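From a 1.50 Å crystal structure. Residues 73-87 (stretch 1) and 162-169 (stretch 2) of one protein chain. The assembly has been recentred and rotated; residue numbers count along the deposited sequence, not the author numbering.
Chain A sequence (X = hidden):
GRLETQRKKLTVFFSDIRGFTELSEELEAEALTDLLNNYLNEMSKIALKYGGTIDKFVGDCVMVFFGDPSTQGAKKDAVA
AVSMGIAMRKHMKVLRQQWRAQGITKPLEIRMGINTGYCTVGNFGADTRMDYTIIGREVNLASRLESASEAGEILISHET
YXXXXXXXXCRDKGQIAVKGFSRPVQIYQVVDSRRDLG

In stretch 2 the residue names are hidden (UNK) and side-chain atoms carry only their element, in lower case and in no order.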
ATOM      1  N   GLY A  73      17.428  11.840 -17.249  1.00 15.07           N
ATOM      2  CA  GLY A  73      17.253  13.237 -16.812  1.00 15.42           C
ATOM      3  C   GLY A  73      15.796  13.446 -16.456  1.00 15.22           C
ATOM      4  O   GLY A  73      14.963  12.615 -16.819  1.00 15.98           O
ATOM      5  N   ALA A  74      15.555  14.465 -15.666  1.00 16.07           N
ATOM      6  CA  ALA A  74      14.273  14.590 -14.935  1.00 15.94           C
ATOM      7  C   ALA A  74      13.153  14.711 -15.961  1.00 15.75           C
ATOM      8  O   ALA A  74      12.095  14.080 -15.777  1.00 12.74           O
ATOM      9  CB  ALA A  74      14.289  15.836 -14.092  1.00 17.27           C
ATOM     10  N   LYS A  75      13.354  15.461 -17.038  1.00 14.61           N
ATOM     11  CA  LYS A  75      12.243  15.677 -18.001  1.00 13.69           C
ATOM     12  C   LYS A  75      11.897  14.396 -18.730  1.00 13.98           C
ATOM     13  O   LYS A  75      10.720  14.012 -18.795  1.00 13.22           O
ATOM     14  CB  LYS A  75      12.668  16.735 -18.988  1.00 14.10           C
ATOM     15  CG  LYS A  75      11.798  16.913 -20.103  1.00 20.59           C
ATOM     16  CD  LYS A  75      11.945  18.321 -20.775  1.00 26.45           C
ATOM     17  CE  LYS A  75      10.883  18.421 -21.843  1.00 30.58           C
ATOM     18  NZ  LYS A  75      11.206  19.381 -22.957  1.00 34.97           N
ATOM     19  N   LYS A  76      12.864  13.704 -19.317  1.00 12.55           N
ATOM     20  CA  LYS A  76      12.542  12.447 -19.991  1.00 13.54           C
ATOM     21  C   LYS A  76      12.053  11.360 -19.061  1.00 12.69           C
ATOM     22  O   LYS A  76      11.200  10.582 -19.452  1.00 13.26           O
ATOM     23  CB  LYS A  76      13.746  11.876 -20.831  1.00 14.93           C
ATOM     24  CG  LYS A  76      13.976  12.699 -22.061  1.00 19.20           C
ATOM     25  CD  LYS A  76      15.180  11.998 -22.866  1.00 25.47           C
ATOM     26  CE  LYS A  76      15.770  12.887 -23.917  1.00 33.83           C
ATOM     27  NZ  LYS A  76      14.772  13.538 -24.828  1.00 35.38           N
ATOM     28  N   ASP A  77      12.483  11.368 -17.813  1.00 12.55           N
ATOM     29  CA  ASP A  77      11.981  10.371 -16.866  1.00 13.07           C
ATOM     30  C   ASP A  77      10.465  10.624 -16.625  1.00 11.20           C
ATOM     31  O   ASP A  77       9.688   9.687 -16.562  1.00 11.44           O
ATOM     32  CB  ASP A  77      12.740  10.375 -15.501  1.00 12.28           C
ATOM     33  CG  ASP A  77      14.188   9.908 -15.579  1.00 15.56           C
ATOM     34  OD1 ASP A  77      14.581   9.238 -16.538  1.00 14.70           O
ATOM     35  OD2 ASP A  77      14.918  10.206 -14.647  1.00 17.29           O
ATOM     36  N   ALA A  78      10.136  11.879 -16.463  1.00 10.75           N
ATOM     37  CA  ALA A  78       8.705  12.247 -16.249  1.00 10.40           C
ATOM     38  C   ALA A  78       7.886  12.002 -17.496  1.00 10.21           C
ATOM     39  O   ALA A  78       6.759  11.452 -17.371  1.00  9.61           O
ATOM     40  CB  ALA A  78       8.615  13.721 -15.844  1.00 10.79           C
ATOM     41  N   VAL A  79       8.382  12.408 -18.673  1.00  9.86           N
ATOM     42  CA  VAL A  79       7.652  12.101 -19.898  1.00  9.09           C
ATOM     43  C   VAL A  79       7.459  10.570 -20.018  1.00  7.66           C
ATOM     44  O   VAL A  79       6.391  10.098 -20.434  1.00  8.98           O
ATOM     45  CB  VAL A  79       8.375  12.640 -21.102  1.00  9.09           C
ATOM     46  CG1 VAL A  79       7.776  12.156 -22.424  1.00 12.69           C
ATOM     47  CG2 VAL A  79       8.275  14.179 -21.014  1.00 11.22           C
ATOM     48  N   ALA A  80       8.526   9.775 -19.722  1.00  9.38           N
ATOM     49  CA  ALA A  80       8.369   8.344 -19.833  1.00  9.76           C
ATOM     50  C   ALA A  80       7.285   7.745 -18.895  1.00  8.46           C
ATOM     51  O   ALA A  80       6.423   6.909 -19.312  1.00  9.15           O
ATOM     52  CB  ALA A  80       9.749   7.659 -19.560  1.00 10.89           C
ATOM     53  N   ALA A  81       7.253   8.280 -17.631  1.00  7.17           N
ATOM     54  CA  ALA A  81       6.302   7.747 -16.674  1.00  8.30           C
ATOM     55  C   ALA A  81       4.884   8.108 -17.185  1.00  8.55           C
ATOM     56  O   ALA A  81       4.010   7.300 -17.079  1.00  7.88           O
ATOM     57  CB  ALA A  81       6.506   8.440 -15.315  1.00  8.50           C
ATOM     58  N   VAL A  82       4.654   9.349 -17.560  1.00  7.62           N
ATOM     59  CA  VAL A  82       3.249   9.710 -17.962  1.00  7.56           C
ATOM     60  C   VAL A  82       2.855   9.015 -19.246  1.00  7.92           C
ATOM     61  O   VAL A  82       1.677   8.629 -19.393  1.00  9.03           O
ATOM     62  CB  VAL A  82       3.203  11.215 -18.047  1.00  7.77           C
ATOM     63  CG1 VAL A  82       1.786  11.773 -18.469  1.00 10.46           C
ATOM     64  CG2 VAL A  82       3.425  11.795 -16.634  1.00  9.53           C
ATOM     65  N   SER A  83       3.794   8.892 -20.195  1.00  8.74           N
ATOM     66  CA  SER A  83       3.521   8.194 -21.460  1.00  8.90           C
ATOM     67  C   SER A  83       3.212   6.764 -21.174  1.00  8.76           C
ATOM     68  O   SER A  83       2.316   6.186 -21.824  1.00  9.22           O
ATOM     69  CB  SER A  83       4.722   8.344 -22.447  1.00  9.58           C
ATOM     70  OG  SER A  83       4.947   9.725 -22.708  1.00 10.42           O
ATOM     71  N   MET A  84       3.897   6.114 -20.202  1.00  8.74           N
ATOM     72  CA  MET A  84       3.557   4.770 -19.794  1.00  9.10           C
ATOM     73  C   MET A  84       2.114   4.716 -19.291  1.00  9.56           C
ATOM     74  O   MET A  84       1.322   3.825 -19.672  1.00  9.40           O
ATOM     75  CB  MET A  84       4.583   4.381 -18.751  1.00  7.80           C
ATOM     76  CG  MET A  84       4.282   3.021 -18.170  1.00 11.57           C
ATOM     77  SD  MET A  84       5.094   2.610 -16.630  1.00 10.56           S
ATOM     78  CE  MET A  84       4.133   3.780 -15.588  1.00 10.16           C
ATOM     79  N   GLY A  85       1.748   5.705 -18.478  1.00  8.14           N
ATOM     80  CA  GLY A  85       0.354   5.698 -17.991  1.00  8.63           C
ATOM     81  C   GLY A  85      -0.670   5.858 -19.101  1.00  6.63           C
ATOM     82  O   GLY A  85      -1.684   5.145 -19.063  1.00  8.67           O
ATOM     83  N   ILE A  86      -0.385   6.730 -20.082  1.00  7.40           N
ATOM     84  CA  ILE A  86      -1.263   6.893 -21.239  1.00  7.78           C
ATOM     85  C   ILE A  86      -1.453   5.542 -21.954  1.00  8.92           C
ATOM     86  O   ILE A  86      -2.570   5.120 -22.309  1.00  9.23           O
ATOM     87  CB  ILE A  86      -0.792   7.944 -22.165  1.00  8.38           C
ATOM     88  CG1 ILE A  86      -0.997   9.351 -21.515  1.00  9.40           C
ATOM     89  CG2 ILE A  86      -1.469   7.835 -23.572  1.00 10.25           C
ATOM     90  CD1 ILE A  86      -0.184  10.464 -22.206  1.00  9.85           C
ATOM     91  N   ALA A  87      -0.286   4.867 -22.132  1.00  9.59           N
ATOM     92  CA  ALA A  87      -0.321   3.606 -22.770  1.00 10.48           C
ATOM     93  C   ALA A  87      -1.062   2.537 -22.023  1.00  9.97           C
ATOM     94  O   ALA A  87      -1.743   1.666 -22.625  1.00 11.22           O
ATOM     95  CB  ALA A  87       1.163   3.173 -23.040  1.00  9.37           C
ATOM     96  N   UNK A 162       5.188  20.510 -14.838  1.00 13.33           N
ATOM     97  CA  UNK A 162       6.281  21.452 -15.263  1.00 14.41           C
ATOM     98  C   UNK A 162       7.297  20.830 -16.214  1.00 14.26           C
ATOM     99  O   UNK A 162       7.809  21.505 -17.094  1.00 17.46           O
ATOM    100  o   UNK A 162       6.055  22.817 -13.402  1.00 22.61           O
ATOM    101  c   UNK A 162       7.037  22.023 -14.060  1.00 16.60           C
ATOM    102  N   UNK A 163       7.577  19.549 -15.994  1.00 13.00           N
ATOM    103  CA  UNK A 163       8.471  18.789 -16.788  1.00 14.30           C
ATOM    104  C   UNK A 163       7.931  18.306 -18.110  1.00 13.76           C
ATOM    105  O   UNK A 163       8.683  18.226 -19.085  1.00 15.76           O
ATOM    106  c   UNK A 163      11.248  18.606 -15.362  1.00 17.03           C
ATOM    107  c   UNK A 163      10.160  16.882 -13.910  1.00 15.37           C
ATOM    108  c   UNK A 163       9.899  18.033 -14.822  1.00 15.85           C
ATOM    109  c   UNK A 163       9.018  17.588 -15.994  1.00 13.89           C
ATOM    110  N   UNK A 164       6.614  18.027 -18.192  1.00 12.92           N
ATOM    111  CA  UNK A 164       6.070  17.337 -19.349  1.00 11.81           C
ATOM    112  C   UNK A 164       5.246  18.315 -20.251  1.00 11.25           C
ATOM    113  O   UNK A 164       4.874  17.896 -21.327  1.00 11.91           O
ATOM    114  c   UNK A 164       2.960  15.468 -18.062  1.00 13.30           C
ATOM    115  c   UNK A 164       5.929  15.152 -18.093  1.00 10.41           C
ATOM    116  c   UNK A 164       3.861  16.574 -18.417  1.00 12.84           C
ATOM    117  c   UNK A 164       5.213  16.132 -19.052  1.00 10.01           C
ATOM    118  N   UNK A 165       5.011  19.546 -19.746  1.00 11.80           N
ATOM    119  CA  UNK A 165       3.944  20.374 -20.408  1.00 15.09           C
ATOM    120  C   UNK A 165       4.150  20.688 -21.866  1.00 17.99           C
ATOM    121  O   UNK A 165       3.151  20.908 -22.529  1.00 16.48           O
ATOM    122  c   UNK A 165       3.662  21.659 -19.624  1.00 14.95           C
ATOM    123  c   UNK A 165       4.932  22.577 -19.607  1.00 17.74           C
ATOM    124  n   UNK A 165       6.209  25.596 -17.735  1.00 30.78           N
ATOM    125  c   UNK A 165       6.162  24.447 -18.632  1.00 27.66           C
ATOM    126  c   UNK A 165       4.790  23.781 -18.688  1.00 20.75           C
ATOM    127  N   UNK A 166       5.373  20.739 -22.378  1.00 14.17           N
ATOM    128  CA  UNK A 166       5.562  21.038 -23.795  1.00 17.55           C
ATOM    129  C   UNK A 166       5.277  19.871 -24.691  1.00 16.91           C
ATOM    130  O   UNK A 166       5.112  20.073 -25.867  1.00 19.19           O
ATOM    131  o   UNK A 166       9.168  20.514 -23.803  1.00 40.11           O
ATOM    132  c   UNK A 166       7.010  21.491 -23.990  1.00 19.23           C
ATOM    133  c   UNK A 166       8.039  20.603 -23.221  1.00 27.08           C
ATOM    134  o   UNK A 166       7.859  20.086 -22.017  1.00 34.23           O
ATOM    135  N   UNK A 167       5.214  18.647 -24.151  1.00 13.66           N
ATOM    136  CA  UNK A 167       5.022  17.472 -24.972  1.00 15.91           C
ATOM    137  C   UNK A 167       3.788  16.602 -24.624  1.00 15.20           C
ATOM    138  O   UNK A 167       3.412  15.781 -25.420  1.00 17.12           O
ATOM    139  c   UNK A 167       6.290  16.669 -25.105  1.00 19.77           C
ATOM    140  c   UNK A 167       6.555  15.951 -23.877  1.00 20.09           C
ATOM    141  c   UNK A 167       7.505  17.609 -25.356  1.00 25.95           C
ATOM    142  N   UNK A 168       3.205  16.780 -23.446  1.00 11.92           N
ATOM    143  CA  UNK A 168       2.033  16.032 -23.093  1.00 10.86           C
ATOM    144  C   UNK A 168       0.941  17.025 -22.708  1.00  8.95           C
ATOM    145  O   UNK A 168       1.116  17.949 -21.945  1.00 11.44           O
ATOM    146  c   UNK A 168       2.311  15.064 -21.885  1.00 11.06           C
ATOM    147  c   UNK A 168       0.978  14.545 -21.275  1.00 13.09           C
ATOM    148  c   UNK A 168       3.688  12.917 -21.332  1.00 16.10           C
ATOM    149  c   UNK A 168       3.249  13.954 -22.416  1.00 13.18           C
ATOM    150  N   UNK A 169      -0.246  16.762 -23.235  1.00  9.60           N
ATOM    151  CA  UNK A 169      -1.383  17.675 -23.040  1.00  9.75           C
ATOM    152  C   UNK A 169      -2.065  17.412 -21.686  1.00 10.73           C
ATOM    153  O   UNK A 169      -2.352  16.258 -21.317  1.00 10.51           O
ATOM    154  c   UNK A 169      -2.447  17.392 -24.095  1.00  9.82           C
ATOM    155  c   UNK A 169      -3.494  18.404 -24.188  1.00 12.36           C
ATOM    156  s   UNK A 169      -2.967  19.946 -24.979  1.00 14.38           S
ATOM    157  c   UNK A 169      -2.661  19.382 -26.662  1.00 16.09           C
TER

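Position 162 carries one carbon and then one oxygen, a short hydroxyl side chain. Its side chain makes no contact with stretch 1, and its oxygen is hydrogen-bonded elsewhere in the structure. One carbon plus one oxygen is Ser-162.

Position 163 has four carbons in its side chain, forked at the second. Its CB points toward stretch 1 and lies 3.9 Å from CB of Ala-78, while one arm of the fork reaches the backbone of Ala-74. The backbone comes close as well, with O of 163 standing 3.5 Å from CG of Lys-75. A fork one carbon out from CB makes this Leu-163, which gives up more surface to the helix than any other residue of its stretch; its CD1 lies 3.9 Å from O of Ala-74.

At position 164 there are again four carbons, but the fork sits at the first, and one arm is two carbons long. The short arm rests on the helix where Ala-78 leaves room, and the end of the long arm meets Val-82. This is Ile-164. Its CG2 lies 3.8 Å from CB of Ala-78 and 3.9 Å from CG2 of Val-79; its CD1 lies 3.9 Å from CG1 of Val-82.

Position 165 shows four carbons in a row ending in nitrogen. Its CB points away from stretch 1 and no contact is made, so the long charged chain is left in the open: Lys-165.

Two carbons, the second bearing two oxygens, make up the side chain of position 166. CB points sideways, yet the end comes nearer, and one oxygen meets the amino group of Lys-75. A carboxylate this short is Asp-166. The pair is a salt bridge with a very short hydrogen bond, NZ of Lys-75 donating to OD2 of Asp-166 at 2.5 Å.

At position 167 one carbon carries two more, three in all, and CB points toward the helix. That is Val-167, whose CG2 packs 3.8 Å from CG2 of Val-79.

Position 168 repeats the pattern of four carbons forked at the first with one two-carbon arm, and its CB also points toward stretch 1. It is buried, and the tip of its long arm reaches Val-82 and Ser-83. This is Ile-168: CD1 sits 3.6 Å from CG1 of Val-82 and 3.7 Å from OG of Ser-83. That hydroxyl already donates to O of Val-79 at 2.7 Å within its own helix, so a polar side chain is satisfied beside a methyl group.

Position 169 has two carbons, a sulfur and a last carbon, unbranched. It makes no contact with stretch 1, its end leading away: Met-169.

The rules are plain. Ala-74, Ala-78, Val-82 and Ile-86, four residues apart, line the helix with small and then larger apolar groups. Leu-163 settles against Ala-74 and Ala-78, and Ile-164 against Ala-78, Val-79 and Val-82, while Ile-168 reaches the later turns. Val-79 widens the apolar strip, and at the exposed margin Lys-75 and Asp-166 add one charged clasp.

Stretch 2, residues 162-169: SLIKDVIM
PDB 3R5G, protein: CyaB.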